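PDB 3G8R: probable spore coat polysaccharide biosynthesis protein E from Chromobacterium violaceum ATCC 12472, which probably makes N-acylneuraminate 9-phosphate or a related nonulosonic acid, and binds a zinc ion in the NeuB-type barrel of this fragment. Local coordinates for residues M12-V24 against R69-L83. Sequence-based numbering, arbitrary orientation.
Sequences MANNHMGNVEHGV and RFEETRLQPEQMQKL
His16 sets CG between its backbone N and carbonyl carbon (chi1 48°), and the turn of the ring at chi2 then brings NE2 to the backbone carbonyl of Thr73; Arg69 starts with CG anti to its N (chi1 156°) and then bends at chi2, which carries its guanidinium across to Asn14 and Asn15. The His16 hydrogen bond, NE2 to Thr73 O, measures 3.2 Å, with the acceptor in the ring plane. Leu75 CD1 makes a CH-pi contact over one face of the same ring, 3.7 Å from the centroid, while Asn14 O lies over the opposite face. An in-plane bond with atoms over both faces restricts how far the ring can turn. Gly18 CA also points a hydrogen at Thr73 O, giving that carbonyl a second, weaker contact.

Further along, Asn14 CB sits over the centre of the Arg69 guanidinium, and Arg69 NH2 donates a hydrogen bond to Asn15 OD1 (3.2 Å) from above the amide's carbonyl plane. Asn15 ND2 donates to Val226 O, so both polar atoms of the amide have a partner. Beyond Arg69, the edge of Phe70 faces Asn14 ND2, and its ring also meets Phe303 of the second subunit.

The contact belongs to the chain's closed eight-stranded parallel TIM barrel, the NeuB-type part, which the SAF domain follows. The 12-24 segment runs from the end of strand 7-11, the first strand, into the following helix; helices 67-72 and 77-89, with the turn joining them, precede the third strand. The Asn15 side chain lies about 9 Å from the zinc ion and about 5 Å from that of its ligand His225, so this loop borders the metal site.

At the other end the contact becomes apolar. Val20 CG2 meets Gln79 CB at 3.4 Å, and Leu83 splits its methyls, CD1 against the selenomethionine Met12 CE (3.6 Å) and CD2 against Val24 CG2.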
loop_
_atom_site.group_PDB
_atom_site.type_symbol
_atom_site.label_atom_id
_atom_site.label_comp_id
_atom_site.label_asym_id
_atom_site.label_seq_id
_atom_site.Cartn_x
_atom_site.Cartn_y
_atom_site.Cartn_z
HETATM N N MSE A 12 18.129 14.525 -12.999
HETATM C CA MSE A 12 19.390 15.239 -12.778
HETATM C C MSE A 12 19.070 16.666 -12.402
HETATM O O MSE A 12 19.805 17.287 -11.643
HETATM C CB MSE A 12 20.250 15.244 -14.031
HETATM C CG MSE A 12 21.739 15.440 -13.783
HETATM SE SE MSE A 12 22.670 15.213 -15.318
HETATM C CE MSE A 12 21.988 16.570 -16.217
ATOM N N ALA A 13 17.955 17.162 -12.926
ATOM C CA ALA A 13 17.582 18.554 -12.815
ATOM C C ALA A 13 18.795 19.383 -13.199
ATOM O O ALA A 13 19.314 19.250 -14.314
ATOM C CB ALA A 13 17.107 18.888 -11.419
ATOM N N ASN A 14 19.262 20.218 -12.286
ATOM C CA ASN A 14 20.392 21.045 -12.606
ATOM C C ASN A 14 21.587 20.598 -11.847
ATOM O O ASN A 14 22.590 21.282 -11.830
ATOM C CB ASN A 14 20.076 22.511 -12.358
ATOM C CG ASN A 14 18.960 23.008 -13.261
ATOM O OD1 ASN A 14 19.067 22.905 -14.484
ATOM N ND2 ASN A 14 17.879 23.528 -12.673
ATOM N N ASN A 15 21.494 19.423 -11.240
ATOM C CA ASN A 15 22.594 18.928 -10.408
ATOM C C ASN A 15 23.857 18.547 -11.178
ATOM O O ASN A 15 24.835 18.065 -10.578
ATOM C CB ASN A 15 22.147 17.761 -9.530
ATOM C CG ASN A 15 21.008 18.124 -8.621
ATOM O OD1 ASN A 15 20.978 19.200 -8.033
ATOM N ND2 ASN A 15 20.052 17.221 -8.501
ATOM N N HIS A 16 23.839 18.742 -12.495
ATOM C CA HIS A 16 25.067 18.655 -13.267
ATOM C C HIS A 16 25.915 19.856 -12.892
ATOM O O HIS A 16 27.117 19.903 -13.158
ATOM C CB HIS A 16 24.768 18.671 -14.760
ATOM C CG HIS A 16 23.819 19.749 -15.174
ATOM N ND1 HIS A 16 22.518 19.494 -15.537
ATOM C CD2 HIS A 16 23.987 21.086 -15.298
ATOM C CE1 HIS A 16 21.924 20.625 -15.875
ATOM N NE2 HIS A 16 22.794 21.608 -15.736
HETATM N N MSE A 17 25.248 20.831 -12.279
HETATM C CA MSE A 17 25.881 22.004 -11.689
HETATM C C MSE A 17 26.478 22.973 -12.713
HETATM O O MSE A 17 27.346 23.770 -12.367
HETATM C CB MSE A 17 26.932 21.610 -10.640
HETATM C CG MSE A 17 26.420 20.748 -9.508
HETATM SE SE MSE A 17 25.073 21.377 -8.447
HETATM C CE MSE A 17 25.631 22.998 -7.945
ATOM N N GLY A 18 25.994 22.910 -13.956
ATOM C CA GLY A 18 26.573 23.644 -15.074
ATOM C C GLY A 18 27.725 22.924 -15.766
ATOM O O GLY A 18 28.329 23.466 -16.717
ATOM N N ASN A 19 28.026 21.703 -15.319
ATOM C CA ASN A 19 29.241 20.998 -15.743
ATOM C C ASN A 19 28.945 19.624 -16.353
ATOM O O ASN A 19 28.357 18.797 -15.680
ATOM C CB ASN A 19 30.209 20.882 -14.549
ATOM C CG ASN A 19 31.497 20.137 -14.889
ATOM O OD1 ASN A 19 31.539 19.321 -15.816
ATOM N ND2 ASN A 19 32.550 20.392 -14.111
ATOM N N VAL A 20 29.379 19.383 -17.597
ATOM C CA VAL A 20 29.107 18.119 -18.301
ATOM C C VAL A 20 29.908 16.900 -17.843
ATOM O O VAL A 20 29.345 15.828 -17.662
ATOM C CB VAL A 20 29.298 18.247 -19.820
ATOM C CG1 VAL A 20 29.314 16.846 -20.488
ATOM C CG2 VAL A 20 28.220 19.115 -20.412
ATOM N N GLU A 21 31.223 17.048 -17.725
ATOM C CA GLU A 21 32.071 16.015 -17.154
ATOM C C GLU A 21 31.342 15.494 -15.908
ATOM O O GLU A 21 31.109 14.278 -15.756
ATOM C CB GLU A 21 33.405 16.651 -16.754
ATOM C CG GLU A 21 34.673 15.952 -17.224
ATOM C CD GLU A 21 35.915 16.856 -17.079
ATOM O OE1 GLU A 21 36.417 17.035 -15.942
ATOM O OE2 GLU A 21 36.389 17.392 -18.110
ATOM N N HIS A 22 30.959 16.427 -15.035
ATOM C CA HIS A 22 30.164 16.104 -13.845
ATOM C C HIS A 22 28.709 16.022 -14.249
ATOM O O HIS A 22 28.080 17.021 -14.541
ATOM C CB HIS A 22 30.332 17.191 -12.778
ATOM C CG HIS A 22 29.618 16.889 -11.499
ATOM N ND1 HIS A 22 28.387 17.431 -11.186
ATOM C CD2 HIS A 22 29.952 16.079 -10.465
ATOM C CE1 HIS A 22 27.999 16.969 -10.010
ATOM N NE2 HIS A 22 28.933 16.153 -9.549
ATOM N N GLY A 23 28.149 14.844 -14.290
ATOM C CA GLY A 23 26.888 14.741 -14.986
ATOM C C GLY A 23 27.074 13.559 -15.882
ATOM O O GLY A 23 26.212 12.690 -15.970
ATOM N N VAL A 24 28.228 13.490 -16.522
ATOM C CA VAL A 24 28.663 12.201 -17.044
ATOM C C VAL A 24 29.070 11.291 -15.866
ATOM O O VAL A 24 28.627 10.143 -15.780
ATOM C CB VAL A 24 29.753 12.358 -18.115
ATOM C CG1 VAL A 24 30.549 11.079 -18.279
ATOM C CG2 VAL A 24 29.108 12.743 -19.421
ATOM N N ARG A 69 19.986 30.482 -9.702
ATOM C CA ARG A 69 20.304 29.065 -9.803
ATOM C C ARG A 69 20.250 28.630 -11.281
ATOM O O ARG A 69 21.174 27.951 -11.758
ATOM C CB ARG A 69 19.414 28.236 -8.864
ATOM C CG ARG A 69 19.230 26.782 -9.244
ATOM C CD ARG A 69 20.328 25.801 -8.747
ATOM N NE ARG A 69 19.776 24.429 -8.738
ATOM C CZ ARG A 69 20.471 23.286 -8.718
ATOM N NH1 ARG A 69 21.813 23.285 -8.709
ATOM N NH2 ARG A 69 19.801 22.126 -8.719
ATOM N N PHE A 70 19.219 29.081 -12.004
ATOM C CA PHE A 70 19.068 28.750 -13.404
ATOM C C PHE A 70 20.170 29.299 -14.276
ATOM O O PHE A 70 20.707 28.590 -15.132
ATOM C CB PHE A 70 17.730 29.238 -13.943
ATOM C CG PHE A 70 16.549 28.428 -13.479
ATOM C CD1 PHE A 70 15.271 28.961 -13.521
ATOM C CD2 PHE A 70 16.704 27.136 -12.983
ATOM C CE1 PHE A 70 14.178 28.215 -13.094
ATOM C CE2 PHE A 70 15.599 26.395 -12.547
ATOM C CZ PHE A 70 14.353 26.936 -12.600
ATOM N N GLU A 71 20.503 30.568 -14.074
ATOM C CA GLU A 71 21.537 31.207 -14.893
ATOM C C GLU A 71 22.895 30.543 -14.687
ATOM O O GLU A 71 23.597 30.281 -15.654
ATOM C CB GLU A 71 21.607 32.724 -14.653
ATOM C CG GLU A 71 20.386 33.502 -15.173
ATOM C CD GLU A 71 20.472 35.026 -14.961
ATOM O OE1 GLU A 71 20.113 35.775 -15.908
ATOM O OE2 GLU A 71 20.898 35.485 -13.861
ATOM N N GLU A 72 23.238 30.250 -13.435
ATOM C CA GLU A 72 24.546 29.685 -13.086
ATOM C C GLU A 72 24.838 28.291 -13.648
ATOM O O GLU A 72 25.996 27.957 -13.929
ATOM C CB GLU A 72 24.699 29.605 -11.577
ATOM C CG GLU A 72 25.047 30.909 -10.892
ATOM C CD GLU A 72 25.189 30.734 -9.384
ATOM O OE1 GLU A 72 25.849 31.590 -8.751
ATOM O OE2 GLU A 72 24.650 29.734 -8.831
ATOM N N THR A 73 23.795 27.480 -13.794
ATOM C CA THR A 73 23.974 26.090 -14.192
ATOM C C THR A 73 23.639 25.854 -15.662
ATOM O O THR A 73 23.577 24.703 -16.117
ATOM C CB THR A 73 23.137 25.149 -13.318
ATOM O OG1 THR A 73 21.794 25.622 -13.284
ATOM C CG2 THR A 73 23.682 25.117 -11.904
ATOM N N ARG A 74 23.427 26.957 -16.386
ATOM C CA ARG A 74 23.148 26.959 -17.825
ATOM C C ARG A 74 24.046 25.984 -18.618
ATOM O O ARG A 74 25.257 25.928 -18.398
ATOM C CB ARG A 74 23.287 28.402 -18.345
ATOM C CG ARG A 74 22.895 28.673 -19.788
ATOM C CD ARG A 74 23.550 29.978 -20.319
ATOM N NE ARG A 74 22.901 30.435 -21.558
ATOM C CZ ARG A 74 21.987 31.408 -21.624
ATOM N NH1 ARG A 74 21.443 31.738 -22.793
ATOM N NH2 ARG A 74 21.626 32.061 -20.518
ATOM N N LEU A 75 23.436 25.192 -19.504
ATOM C CA LEU A 75 24.183 24.374 -20.477
ATOM C C LEU A 75 23.717 24.593 -21.935
ATOM O O LEU A 75 22.541 24.861 -22.198
ATOM C CB LEU A 75 24.147 22.888 -20.106
ATOM C CG LEU A 75 24.964 22.356 -18.911
ATOM C CD1 LEU A 75 24.710 20.875 -18.766
ATOM C CD2 LEU A 75 26.459 22.598 -19.047
ATOM N N GLN A 76 24.654 24.507 -22.878
ATOM C CA GLN A 76 24.340 24.760 -24.282
ATOM C C GLN A 76 23.853 23.476 -24.939
ATOM O O GLN A 76 24.291 22.397 -24.565
ATOM C CB GLN A 76 25.554 25.340 -25.021
ATOM C CG GLN A 76 26.070 26.693 -24.473
ATOM C CD GLN A 76 25.195 27.888 -24.854
ATOM O OE1 GLN A 76 24.734 28.639 -23.988
ATOM N NE2 GLN A 76 24.962 28.065 -26.161
ATOM N N PRO A 77 22.930 23.589 -25.914
ATOM C CA PRO A 77 22.352 22.460 -26.650
ATOM C C PRO A 77 23.380 21.416 -27.024
ATOM O O PRO A 77 23.106 20.226 -26.997
ATOM C CB PRO A 77 21.829 23.119 -27.919
ATOM C CG PRO A 77 21.431 24.476 -27.484
ATOM C CD PRO A 77 22.297 24.863 -26.308
ATOM N N GLU A 78 24.558 21.893 -27.381
ATOM C CA GLU A 78 25.698 21.074 -27.724
ATOM C C GLU A 78 25.948 20.073 -26.578
ATOM O O GLU A 78 25.989 18.839 -26.784
ATOM C CB GLU A 78 26.897 22.025 -27.942
ATOM C CG GLU A 78 28.033 21.535 -28.848
ATOM C CD GLU A 78 29.372 22.249 -28.550
ATOM O OE1 GLU A 78 30.095 22.635 -29.509
ATOM O OE2 GLU A 78 29.693 22.430 -27.345
ATOM N N GLN A 79 26.073 20.620 -25.368
ATOM C CA GLN A 79 26.381 19.831 -24.163
ATOM C C GLN A 79 25.199 18.973 -23.658
ATOM O O GLN A 79 25.406 17.849 -23.202
ATOM C CB GLN A 79 26.909 20.745 -23.061
ATOM C CG GLN A 79 27.919 21.752 -23.552
ATOM C CD GLN A 79 28.159 22.883 -22.554
ATOM O OE1 GLN A 79 27.264 23.685 -22.280
ATOM N NE2 GLN A 79 29.385 22.971 -22.034
HETATM N N MSE A 80 23.976 19.512 -23.745
HETATM C CA MSE A 80 22.735 18.757 -23.464
HETATM C C MSE A 80 22.589 17.508 -24.351
HETATM O O MSE A 80 22.118 16.480 -23.885
HETATM C CB MSE A 80 21.474 19.637 -23.601
HETATM C CG MSE A 80 21.177 20.657 -22.473
HETATM SE SE MSE A 80 21.129 19.994 -20.775
HETATM C CE MSE A 80 19.714 20.862 -20.083
ATOM N N GLN A 81 22.981 17.593 -25.623
ATOM C CA GLN A 81 22.991 16.412 -26.499
ATOM C C GLN A 81 24.055 15.433 -26.042
ATOM O O GLN A 81 23.899 14.232 -26.213
ATOM C CB GLN A 81 23.204 16.792 -27.970
ATOM C CG GLN A 81 23.323 15.598 -28.974
ATOM C CD GLN A 81 21.973 15.011 -29.450
ATOM O OE1 GLN A 81 21.250 15.632 -30.242
ATOM N NE2 GLN A 81 21.654 13.797 -28.990
ATOM N N LYS A 82 25.140 15.943 -25.460
ATOM C CA LYS A 82 26.213 15.067 -24.972
ATOM C C LYS A 82 25.702 14.179 -23.838
ATOM O O LYS A 82 26.027 12.992 -23.778
ATOM C CB LYS A 82 27.446 15.864 -24.517
ATOM C CG LYS A 82 28.760 15.464 -25.215
ATOM C CD LYS A 82 29.603 14.393 -24.469
ATOM C CE LYS A 82 29.087 12.933 -24.652
ATOM N NZ LYS A 82 28.824 12.557 -26.083
ATOM N N LEU A 83 24.874 14.742 -22.960
ATOM C CA LEU A 83 24.386 13.993 -21.797
ATOM C C LEU A 83 23.410 12.923 -22.227
ATOM O O LEU A 83 23.496 11.784 -21.776
ATOM C CB LEU A 83 23.761 14.915 -20.748
ATOM C CG LEU A 83 24.808 15.716 -19.981
ATOM C CD1 LEU A 83 24.154 16.753 -19.089
ATOM C CD2 LEU A 83 25.755 14.797 -19.193
#